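Local coordinates for protein beta-1,4-mannanase (Caldicellulosiruptor saccharolyticus, PDB 1PMH) that binds mannohexaose, and probably mannan chains, as a family 27 carbohydrate-binding module of a beta-1,4-mannanase, at residues 58-63 against 161-166; 76-81 against 151-156; 86-91 against 139-144. One frame throughout, in Å; residues are numbered along the deposited sequence.

Interaction 1. Residues 58-63 against 161-166; sequences NGWDQG and QFAGQN. With BMA (beta-D-mannopyranose), chain B; BMA (beta-D-mannopyranose), chain C; EDO (1,2-ethanediol), chain D.
The mannan-binding face of the beta-sandwich is built here from strands 61-68 and 153-165, which run antiparallel, and Trp60 of one segment lies against Ala163 of the other as its sugar platform. A classic beta bulge puts both Trp60 and Asp61 opposite Gly164; Asp61 N donates to Gly164 O at 2.8 Å. The Trp60 indole is sandwiched. Ala163 CB sits over the centre of one face, 3.3 Å from Trp60 CE2, a CH-pi contact, while C5 of the chain B mannose lies over the centre of the other. CG of Trp60 is anti to the backbone N (chi1 -165°), and although CB points away from segment 161-166, the end of the side chain comes back to Ala163. In the ring plane, Trp60 NE1 donates to Gln62 OE1 at 2.8 Å, which limits rotation of the indole. Before the bulge, Asn58 OD1 accepts from Trp60 N in an Asx turn.

Gln62 and Gln161 stack their amides, planes 19° apart, both chains extended beyond CG. Gln161 grips the chain C mannose twice: OE1 accepts from the sugar O2 at 2.6 Å, and NE2 donates to the sugar O3 at 3.0 Å. Gln62 NE2 adds a weak bond to that O3. Asp64 takes a bond from each amide, its OD2 from Gln62 NE2 and its OD1 from Gln161 NE2, which probably helps to set the orientation of both; the two nitrogens are donors and do not bond each other. At the far end a water links Gly59 O to Gln165 NE2, whose OE1 is held by Asn121 N. An aromatic platform flanked by amide side chains on one sheet of a beta-sandwich is characteristic of glycan-binding modules.

Interaction 2. Residues 76-81 against 151-156; sequences QFDFTG and RTKKRA
The ring of Phe79 has Thr152 O at its edge, near the ring plane, and Phe77 CD2 over the centre of one face. Lys154 CB approaches obliquely, 3.9 Å from Phe79 CE2, and the two side chains cross at about a right angle. The Phe77 ring in turn has Phe79 CG at its edge. CG of Phe77 is anti to its backbone N (chi1 -179°), and the ring leads away from segment 151-156, leaving Phe77 CB to meet Ala156 CB at 3.6 Å.

The backbones pair antiparallel. Phe77 and Lys154 exchange two bonds, Phe77 N to Lys154 O at 2.9 Å and Lys154 N to Phe77 O at 3.0 Å. Beyond the strand, Phe79 N donates to Thr152 O at 2.9 Å. Asp78 OD1 then closes an Asx turn, accepting from Thr80 N and, on its syn side, from Thr80 OG1 at 2.7 Å; two bonds to one oxygen hold the carboxylate in place as the chain turns. Across the strands, Asp78 meets Lys153 through carbon: Asp78 CB lies 3.9 Å from Lys153 CG, whereas the charged ends stay apart. In one of the two conformers of Gln76, a water bridges Gln76 NE2 and Lys153 O.

The short strand 76-78 lies beside the start of strand 153-165 at the protein surface, in the sheet that also carries the glycan pocket. Arg155 is turned away to the ligand pocket, its guanidinium held by Glu74 and by Asn110 O, while Lys154 makes a cation-pi contact with Phe150 and Phe79 packs on Ile146, just beyond strand 135-145.

Interaction 3. Residues 86-91 against 139-144; sequences EFEMFI and VIHKAF
Glu86 and His141 lie on the outward face of an antiparallel strand pair, 84-92 with 135-145, in the second sheet of the jellyroll beta-sandwich. Backbone bonds join Phe87 with Lys142 and Met89, a selenomethionine, with Ile140; Met89 N to Ile140 O measures 2.8 Å.

Among the polar side chains, His141 NE2 donates to Glu86 OE2 at 2.8 Å, almost straight at 171°, on the anti side of the carboxylate and tilted 31° out of its plane. Glu86 also forms salt bridges with Arg181 through OE1 and with Arg179 through OE2, so OE2 is shared between the imidazole and an arginine. An alanine at Glu86 would probably leave the His141 N-H without its acceptor and both arginines without this counter-charge. In one of its two conformers Glu88 sets CG over one face of the His141 ring, offset toward the rim, and hydrogen-bonds through OE2 to Asn177 ND2.

Apolar contacts fill the opposite face. The Phe87 side chain runs beside Ile140 and Lys142, with Phe87 CE1 4.1 Å from Ile140 CG2 and Phe87 CE2 3.8 Å from Lys142 CB. Phe144 meets this ring obliquely, planes 44° apart, and the closest approach of the two side chains is Phe87 CE2 to Phe144 CE2 at 3.8 Å.

Overall arrangement
Interactions 1 and 2 belong to the same sheet and share strand 153-165, their centres about 29 Å apart; interaction 3 lies in the other sheet, its centre about 18 Å from that of interaction 1 and 22 Å from that of interaction 2. Along the chain the first segments come in the order 58-63, 76-81, 86-91 and their partners return in reverse, 139-144, 151-156, 161-166, so each pair encloses the next, in keeping with the jellyroll. Interactions 1 and 3 touch between the sheets, where Phe162 CE2 packs 3.9 Å from Met89 CE. Glycan-pocket residues thus occur in interactions 1 and 2, along one sheet, with interaction 3 in the sheet behind it.

Interaction 1. Residues 58-63 against 161-166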
loop_
_atom_site.group_PDB
_atom_site.type_symbol
_atom_site.label_atom_id
_atom_site.label_comp_id
_atom_site.label_asym_id
_atom_site.label_seq_id
_atom_site.Cartn_x
_atom_site.Cartn_y
_atom_site.Cartn_z
ATOM N N ASN A 58 -18.233 8.258 8.436
ATOM C CA ASN A 58 -17.427 9.013 7.508
ATOM C C ASN A 58 -17.331 8.279 6.179
ATOM O O ASN A 58 -16.812 7.166 6.188
ATOM C CB ASN A 58 -16.066 9.201 8.178
ATOM C CG ASN A 58 -15.151 10.169 7.412
ATOM O OD1 ASN A 58 -15.398 10.386 6.230
ATOM N ND2 ASN A 58 -14.201 10.668 8.054
ATOM N N GLY A 59 -17.802 8.910 5.082
ATOM C CA GLY A 59 -17.742 8.293 3.778
ATOM C C GLY A 59 -16.390 8.364 3.117
ATOM O O GLY A 59 -16.237 7.790 2.048
ATOM N N TRP A 60 -15.452 9.093 3.721
ATOM C CA TRP A 60 -14.083 9.179 3.173
ATOM C C TRP A 60 -13.106 9.435 4.327
ATOM O O TRP A 60 -12.614 10.548 4.514
ATOM C CB TRP A 60 -14.014 10.250 2.079
ATOM C CG TRP A 60 -12.763 10.098 1.287
ATOM C CD1 TRP A 60 -11.620 10.791 1.486
ATOM C CD2 TRP A 60 -12.494 9.170 0.245
ATOM N NE1 TRP A 60 -10.653 10.369 0.608
ATOM C CE2 TRP A 60 -11.158 9.363 -0.162
ATOM C CE3 TRP A 60 -13.263 8.218 -0.425
ATOM C CZ2 TRP A 60 -10.586 8.645 -1.216
ATOM C CZ3 TRP A 60 -12.700 7.520 -1.439
ATOM C CH2 TRP A 60 -11.377 7.719 -1.818
ATOM N N ASP A 61 -12.771 8.377 5.066
ATOM C CA ASP A 61 -11.965 8.484 6.270
ATOM C C ASP A 61 -10.503 8.199 5.903
ATOM O O ASP A 61 -10.043 7.052 5.957
ATOM C CB ASP A 61 -12.500 7.498 7.308
ATOM C CG ASP A 61 -11.959 7.712 8.684
ATOM O OD1 ASP A 61 -11.023 8.511 8.910
ATOM O OD2 ASP A 61 -12.465 7.067 9.641
ATOM N N GLN A 62 -9.811 9.243 5.469
ATOM C CA GLN A 62 -8.582 9.136 4.707
ATOM C C GLN A 62 -7.331 9.126 5.574
ATOM O O GLN A 62 -7.265 9.787 6.613
ATOM C CB GLN A 62 -8.515 10.349 3.751
ATOM C CG GLN A 62 -7.388 10.355 2.736
ATOM C CD GLN A 62 -7.383 11.602 1.897
ATOM O OE1 GLN A 62 -8.416 11.985 1.307
ATOM N NE2 GLN A 62 -6.249 12.262 1.793
ATOM N N GLY A 63 -6.308 8.404 5.116
ATOM C CA GLY A 63 -4.977 8.434 5.677
ATOM C C GLY A 63 -3.994 8.206 4.546
ATOM O O GLY A 63 -4.325 7.539 3.576
ATOM N N GLN A 161 -2.757 5.822 -0.312
ATOM C CA GLN A 161 -3.852 6.424 0.387
ATOM C C GLN A 161 -4.885 5.350 0.691
ATOM O O GLN A 161 -5.194 4.554 -0.163
ATOM C CB GLN A 161 -4.466 7.543 -0.429
ATOM C CG GLN A 161 -5.609 8.236 0.295
ATOM C CD GLN A 161 -6.117 9.398 -0.529
ATOM O OE1 GLN A 161 -7.173 9.299 -1.183
ATOM N NE2 GLN A 161 -5.393 10.488 -0.530
ATOM N N PHE A 162 -5.421 5.367 1.916
ATOM C CA PHE A 162 -6.507 4.511 2.312
ATOM C C PHE A 162 -7.628 5.397 2.779
ATOM O O PHE A 162 -7.389 6.358 3.508
ATOM C CB PHE A 162 -6.070 3.589 3.451
ATOM C CG PHE A 162 -5.012 2.633 3.068
ATOM C CD1 PHE A 162 -3.673 2.975 3.126
ATOM C CD2 PHE A 162 -5.350 1.346 2.635
ATOM C CE1 PHE A 162 -2.702 2.074 2.709
ATOM C CE2 PHE A 162 -4.341 0.476 2.209
ATOM C CZ PHE A 162 -3.056 0.843 2.291
ATOM N N ALA A 163 -8.869 5.048 2.471
ATOM C CA ALA A 163 -9.995 5.841 2.970
ATOM C C ALA A 163 -11.159 4.938 3.281
ATOM O O ALA A 163 -11.705 4.265 2.415
ATOM C CB ALA A 163 -10.433 6.924 1.963
ATOM N N GLY A 164 -11.554 4.934 4.546
ATOM C CA GLY A 164 -12.765 4.202 4.913
ATOM C C GLY A 164 -13.996 4.841 4.268
ATOM O O GLY A 164 -14.172 6.041 4.289
ATOM N N GLN A 165 -14.856 4.011 3.724
ATOM C CA GLN A 165 -16.105 4.474 3.093
ATOM C C GLN A 165 -17.257 3.898 3.898
ATOM O O GLN A 165 -17.749 2.806 3.682
ATOM C CB GLN A 165 -16.178 4.054 1.631
ATOM C CG GLN A 165 -15.128 4.693 0.731
ATOM C CD GLN A 165 -15.240 4.276 -0.692
ATOM O OE1 GLN A 165 -14.707 3.207 -1.035
ATOM N NE2 GLN A 165 -15.921 5.021 -1.496
ATOM N N ASN A 166 -17.621 4.657 4.932
ATOM C CA ASN A 166 -18.618 4.204 5.910
ATOM C C ASN A 166 -18.222 2.867 6.502
ATOM O O ASN A 166 -19.071 2.042 6.792
ATOM C CB ASN A 166 -20.031 4.166 5.329
ATOM C CG ASN A 166 -20.386 5.464 4.649
ATOM O OD1 ASN A 166 -20.300 6.491 5.297
ATOM N ND2 ASN A 166 -20.564 5.451 3.342
HETATM C C1 BMA B . -14.334 10.693 -3.634
HETATM C C2 BMA B . -13.567 10.615 -4.933
HETATM C C3 BMA B . -12.081 10.627 -4.608
HETATM C C4 BMA B . -11.752 11.711 -3.628
HETATM C C5 BMA B . -12.645 11.685 -2.380
HETATM C C6 BMA B . -12.406 12.798 -1.393
HETATM O O2 BMA B . -13.865 11.757 -5.715
HETATM O O3 BMA B . -11.278 10.661 -5.783
HETATM O O4 BMA B . -10.425 11.452 -3.236
HETATM O O5 BMA B . -14.002 11.753 -2.793
HETATM O O6 BMA B . -12.491 14.058 -2.022
HETATM C C1 BMA C . -9.621 12.585 -3.080
HETATM C C2 BMA C . -8.424 12.229 -2.253
HETATM C C3 BMA C . -7.546 13.472 -2.160
HETATM C C4 BMA C . -7.254 14.008 -3.572
HETATM C C5 BMA C . -8.524 14.163 -4.383
HETATM C C6 BMA C . -8.174 14.534 -5.813
HETATM O O2 BMA C . -7.711 11.186 -2.878
HETATM O O3 BMA C . -6.379 13.151 -1.393
HETATM O O4 BMA C . -6.777 15.322 -3.477
HETATM O O5 BMA C . -9.250 12.963 -4.400
HETATM O O6 BMA C . -9.349 14.868 -6.463
HETATM C C1 EDO D . -9.571 7.454 13.129
HETATM O O1 EDO D . -8.935 8.707 13.126
HETATM C C2 EDO D . -10.066 7.349 11.709
HETATM O O2 EDO D . -11.363 6.879 11.939
HETATM O O HOH W 1 -17.337 7.477 -0.396
#

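Interaction 2. Residues 76-81 against 151-156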
loop_
_atom_site.group_PDB
_atom_site.type_symbol
_atom_site.label_atom_id
_atom_site.label_comp_id
_atom_site.label_asym_id
_atom_site.label_seq_id
_atom_site.Cartn_x
_atom_site.Cartn_y
_atom_site.Cartn_z
ATOM N N GLN A 76 14.812 12.929 -5.929
ATOM C CA GLN A 76 14.210 12.646 -7.204
ATOM C C GLN A 76 14.666 11.249 -7.613
ATOM O O GLN A 76 15.659 10.722 -7.095
ATOM C CB GLN A 76 14.432 13.817 -8.177
ATOM C CG GLN A 76 13.878 15.187 -7.645
ATOM C CD GLN A 76 12.635 15.812 -8.335
ATOM O OE1 GLN A 76 11.743 16.427 -7.664
ATOM N NE2 GLN A 76 12.559 15.641 -9.654
ATOM N N PHE A 77 13.879 10.593 -8.438
ATOM C CA PHE A 77 14.184 9.264 -8.920
ATOM C C PHE A 77 13.895 9.255 -10.399
ATOM O O PHE A 77 12.885 9.806 -10.845
ATOM C CB PHE A 77 13.316 8.212 -8.221
ATOM C CG PHE A 77 13.600 6.784 -8.646
ATOM C CD1 PHE A 77 14.597 6.046 -8.050
ATOM C CD2 PHE A 77 12.799 6.175 -9.602
ATOM C CE1 PHE A 77 14.856 4.739 -8.461
ATOM C CE2 PHE A 77 12.994 4.858 -9.972
ATOM C CZ PHE A 77 14.028 4.167 -9.425
ATOM N N ASP A 78 14.778 8.644 -11.170
ATOM C CA ASP A 78 14.622 8.555 -12.612
ATOM C C ASP A 78 13.779 7.353 -12.965
ATOM O O ASP A 78 14.248 6.214 -12.929
ATOM C CB ASP A 78 15.994 8.544 -13.271
ATOM C CG ASP A 78 15.901 8.763 -14.757
ATOM O OD1 ASP A 78 14.774 8.720 -15.295
ATOM O OD2 ASP A 78 16.929 8.975 -15.418
ATOM N N PHE A 79 12.508 7.608 -13.270
ATOM C CA PHE A 79 11.563 6.577 -13.678
ATOM C C PHE A 79 11.682 6.159 -15.143
ATOM O O PHE A 79 10.864 5.377 -15.600
ATOM C CB PHE A 79 10.122 6.970 -13.338
ATOM C CG PHE A 79 9.810 7.063 -11.874
ATOM C CD1 PHE A 79 9.424 5.950 -11.160
ATOM C CD2 PHE A 79 9.882 8.272 -11.190
ATOM C CE1 PHE A 79 9.127 6.055 -9.824
ATOM C CE2 PHE A 79 9.589 8.376 -9.828
ATOM C CZ PHE A 79 9.229 7.240 -9.157
ATOM N N THR A 80 12.655 6.693 -15.876
ATOM C CA THR A 80 12.913 6.216 -17.223
ATOM C C THR A 80 13.020 4.698 -17.238
ATOM O O THR A 80 13.784 4.115 -16.466
ATOM C CB THR A 80 14.187 6.853 -17.807
ATOM O OG1 THR A 80 14.048 8.288 -17.809
ATOM C CG2 THR A 80 14.434 6.456 -19.271
ATOM N N GLY A 81 12.245 4.069 -18.106
ATOM C CA GLY A 81 12.271 2.620 -18.213
ATOM C C GLY A 81 11.450 1.865 -17.206
ATOM O O GLY A 81 11.328 0.647 -17.324
ATOM N N ARG A 151 7.841 8.848 -16.924
ATOM C CA ARG A 151 8.983 7.975 -17.081
ATOM C C ARG A 151 10.214 8.854 -17.310
ATOM O O ARG A 151 10.801 8.887 -18.378
ATOM C CB ARG A 151 8.719 6.946 -18.152
ATOM C CG ARG A 151 7.555 6.048 -17.849
ATOM C CD ARG A 151 7.339 4.994 -18.937
ATOM N NE ARG A 151 6.017 4.395 -18.801
ATOM C CZ ARG A 151 5.417 3.670 -19.728
ATOM N NH1 ARG A 151 6.023 3.328 -20.860
ATOM N NH2 ARG A 151 4.207 3.203 -19.501
ATOM N N THR A 152 10.594 9.544 -16.236
ATOM C CA THR A 152 11.589 10.579 -16.237
ATOM C C THR A 152 11.892 10.868 -14.771
ATOM O O THR A 152 11.341 10.214 -13.867
ATOM C CB THR A 152 11.106 11.825 -17.008
ATOM O OG1 THR A 152 12.234 12.721 -17.116
ATOM C CG2 THR A 152 9.887 12.526 -16.341
ATOM N N LYS A 153 12.747 11.843 -14.509
ATOM C CA LYS A 153 13.028 12.195 -13.129
ATOM C C LYS A 153 11.816 12.886 -12.498
ATOM O O LYS A 153 11.295 13.866 -13.033
ATOM C CB LYS A 153 14.274 13.064 -13.056
ATOM C CG LYS A 153 15.569 12.369 -13.400
ATOM C CD LYS A 153 16.683 13.399 -13.658
ATOM C CE LYS A 153 16.588 14.020 -15.037
ATOM N NZ LYS A 153 17.626 14.985 -15.519
ATOM N N LYS A 154 11.393 12.347 -11.352
ATOM C CA LYS A 154 10.259 12.869 -10.603
ATOM C C LYS A 154 10.575 12.786 -9.131
ATOM O O LYS A 154 11.407 12.018 -8.679
ATOM C CB LYS A 154 9.000 12.041 -10.923
ATOM C CG LYS A 154 8.457 12.188 -12.367
ATOM C CD LYS A 154 7.885 13.542 -12.646
ATOM C CE LYS A 154 7.186 13.533 -13.979
ATOM N NZ LYS A 154 6.620 14.855 -14.297
ATOM N N ARG A 155 9.827 13.570 -8.357
ATOM C CA ARG A 155 9.902 13.546 -6.913
ATOM C C ARG A 155 9.585 12.138 -6.412
ATOM O O ARG A 155 8.549 11.582 -6.742
ATOM C CB ARG A 155 8.909 14.554 -6.354
ATOM C CG ARG A 155 8.993 14.832 -4.899
ATOM C CD ARG A 155 8.142 16.052 -4.555
ATOM N NE ARG A 155 8.169 16.398 -3.139
ATOM C CZ ARG A 155 7.360 15.882 -2.241
ATOM N NH1 ARG A 155 6.454 14.971 -2.556
ATOM N NH2 ARG A 155 7.488 16.273 -0.979
ATOM N N ALA A 156 10.486 11.586 -5.605
ATOM C CA ALA A 156 10.568 10.154 -5.376
ATOM C C ALA A 156 9.765 9.649 -4.183
ATOM O O ALA A 156 10.250 8.801 -3.430
ATOM C CB ALA A 156 11.980 9.725 -5.239
HETATM O O HOH W 2 10.995 16.360 -11.828
#

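Interaction 3. Residues 86-91 against 139-144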
loop_
_atom_site.group_PDB
_atom_site.type_symbol
_atom_site.label_atom_id
_atom_site.label_comp_id
_atom_site.label_asym_id
_atom_site.label_seq_id
_atom_site.Cartn_x
_atom_site.Cartn_y
_atom_site.Cartn_z
ATOM N N GLU A 86 3.642 -2.235 -8.609
ATOM C CA GLU A 86 2.932 -3.424 -8.210
ATOM C C GLU A 86 2.935 -3.541 -6.694
ATOM O O GLU A 86 3.863 -3.064 -6.029
ATOM C CB GLU A 86 3.647 -4.644 -8.798
ATOM C CG GLU A 86 2.901 -5.948 -8.627
ATOM C CD GLU A 86 3.541 -7.041 -9.437
ATOM O OE1 GLU A 86 4.020 -6.721 -10.565
ATOM O OE2 GLU A 86 3.480 -8.210 -8.982
ATOM N N PHE A 87 1.926 -4.154 -6.105
ATOM C CA PHE A 87 1.854 -4.333 -4.658
ATOM C C PHE A 87 0.915 -5.475 -4.331
ATOM O O PHE A 87 0.063 -5.854 -5.153
ATOM C CB PHE A 87 1.375 -3.042 -3.985
ATOM C CG PHE A 87 -0.042 -2.711 -4.340
ATOM C CD1 PHE A 87 -1.094 -3.235 -3.581
ATOM C CD2 PHE A 87 -0.335 -2.010 -5.494
ATOM C CE1 PHE A 87 -2.386 -3.081 -3.985
ATOM C CE2 PHE A 87 -1.675 -1.842 -5.888
ATOM C CZ PHE A 87 -2.677 -2.361 -5.122
ATOM N N GLU A 88 1.054 -5.983 -3.099
ATOM C CA GLU A 88 0.112 -6.922 -2.515
ATOM C C GLU A 88 -0.390 -6.313 -1.213
ATOM O O GLU A 88 0.384 -5.820 -0.404
ATOM C CB GLU A 88 0.793 -8.279 -2.228
ATOM C CG GLU A 88 1.312 -8.986 -3.473
ATOM C CD GLU A 88 1.979 -10.326 -3.200
ATOM O OE1 GLU A 88 1.258 -11.222 -2.760
ATOM O OE2 GLU A 88 3.185 -10.489 -3.511
HETATM N N MSE A 89 -1.689 -6.450 -1.011
HETATM C CA MSE A 89 -2.380 -5.936 0.166
HETATM C C MSE A 89 -3.188 -7.052 0.776
HETATM O O MSE A 89 -3.842 -7.801 0.052
HETATM C CB MSE A 89 -3.253 -4.792 -0.305
HETATM C CG MSE A 89 -4.026 -4.130 0.746
HETATM SE SE MSE A 89 -5.242 -2.796 -0.013
HETATM C CE MSE A 89 -4.144 -1.856 -0.879
ATOM N N PHE A 90 -3.173 -7.157 2.108
ATOM C CA PHE A 90 -3.781 -8.264 2.834
ATOM C C PHE A 90 -4.662 -7.696 3.942
ATOM O O PHE A 90 -4.175 -6.912 4.750
ATOM C CB PHE A 90 -2.730 -9.191 3.488
ATOM C CG PHE A 90 -1.668 -9.689 2.534
ATOM C CD1 PHE A 90 -0.643 -8.886 2.123
ATOM C CD2 PHE A 90 -1.706 -10.988 2.087
ATOM C CE1 PHE A 90 0.295 -9.315 1.219
ATOM C CE2 PHE A 90 -0.758 -11.436 1.174
ATOM C CZ PHE A 90 0.219 -10.580 0.744
ATOM N N ILE A 91 -5.892 -8.179 4.045
ATOM C CA ILE A 91 -6.776 -7.760 5.133
ATOM C C ILE A 91 -7.363 -9.037 5.728
ATOM O O ILE A 91 -7.933 -9.840 5.004
ATOM C CB ILE A 91 -7.921 -6.832 4.671
ATOM C CG1 ILE A 91 -7.431 -5.740 3.709
ATOM C CG2 ILE A 91 -8.573 -6.241 5.896
ATOM C CD1 ILE A 91 -7.549 -6.048 2.224
ATOM N N VAL A 139 -6.867 -10.754 -0.309
ATOM C CA VAL A 139 -5.618 -10.346 -0.916
ATOM C C VAL A 139 -5.883 -9.647 -2.228
ATOM O O VAL A 139 -6.562 -10.157 -3.126
ATOM C CB VAL A 139 -4.747 -11.568 -1.146
ATOM C CG1 VAL A 139 -3.425 -11.171 -1.818
ATOM C CG2 VAL A 139 -4.498 -12.310 0.184
ATOM N N ILE A 140 -5.335 -8.446 -2.339
ATOM C CA ILE A 140 -5.395 -7.589 -3.527
ATOM C C ILE A 140 -3.987 -7.498 -4.055
ATOM O O ILE A 140 -3.078 -7.083 -3.364
ATOM C CB ILE A 140 -5.960 -6.222 -3.184
ATOM C CG1 ILE A 140 -7.410 -6.413 -2.745
ATOM C CG2 ILE A 140 -5.877 -5.265 -4.384
ATOM C CD1 ILE A 140 -8.055 -5.221 -2.189
ATOM N N HIS A 141 -3.829 -7.909 -5.297
ATOM C CA HIS A 141 -2.532 -7.912 -5.959
ATOM C C HIS A 141 -2.728 -7.241 -7.300
ATOM O O HIS A 141 -3.398 -7.788 -8.185
ATOM C CB HIS A 141 -2.047 -9.349 -6.142
ATOM C CG HIS A 141 -0.685 -9.476 -6.730
ATOM N ND1 HIS A 141 -0.130 -10.698 -7.043
ATOM C CD2 HIS A 141 0.271 -8.558 -6.986
ATOM C CE1 HIS A 141 1.142 -10.512 -7.349
ATOM N NE2 HIS A 141 1.349 -9.223 -7.522
ATOM N N LYS A 142 -2.150 -6.048 -7.480
ATOM C CA LYS A 142 -2.377 -5.251 -8.692
ATOM C C LYS A 142 -1.071 -4.621 -9.108
ATOM O O LYS A 142 -0.185 -4.442 -8.291
ATOM C CB LYS A 142 -3.359 -4.082 -8.451
ATOM C CG LYS A 142 -4.745 -4.450 -8.017
ATOM C CD LYS A 142 -5.572 -4.940 -9.157
ATOM C CE LYS A 142 -7.052 -5.029 -8.816
ATOM N NZ LYS A 142 -7.728 -6.062 -9.673
ATOM N N ALA A 143 -1.038 -4.238 -10.378
ATOM C CA ALA A 143 -0.028 -3.349 -10.922
ATOM C C ALA A 143 -0.709 -2.228 -11.659
ATOM O O ALA A 143 -1.591 -2.486 -12.454
ATOM C CB ALA A 143 0.929 -4.091 -11.842
ATOM N N PHE A 144 -0.262 -1.007 -11.424
ATOM C CA PHE A 144 -0.761 0.161 -12.120
ATOM C C PHE A 144 0.318 0.755 -12.996
ATOM O O PHE A 144 1.490 0.744 -12.607
ATOM C CB PHE A 144 -1.264 1.217 -11.137
ATOM C CG PHE A 144 -2.395 0.784 -10.279
ATOM C CD1 PHE A 144 -3.514 0.236 -10.826
ATOM C CD2 PHE A 144 -2.381 0.979 -8.912
ATOM C CE1 PHE A 144 -4.552 -0.182 -10.009
ATOM C CE2 PHE A 144 -3.434 0.645 -8.126
ATOM C CZ PHE A 144 -4.506 0.030 -8.651
#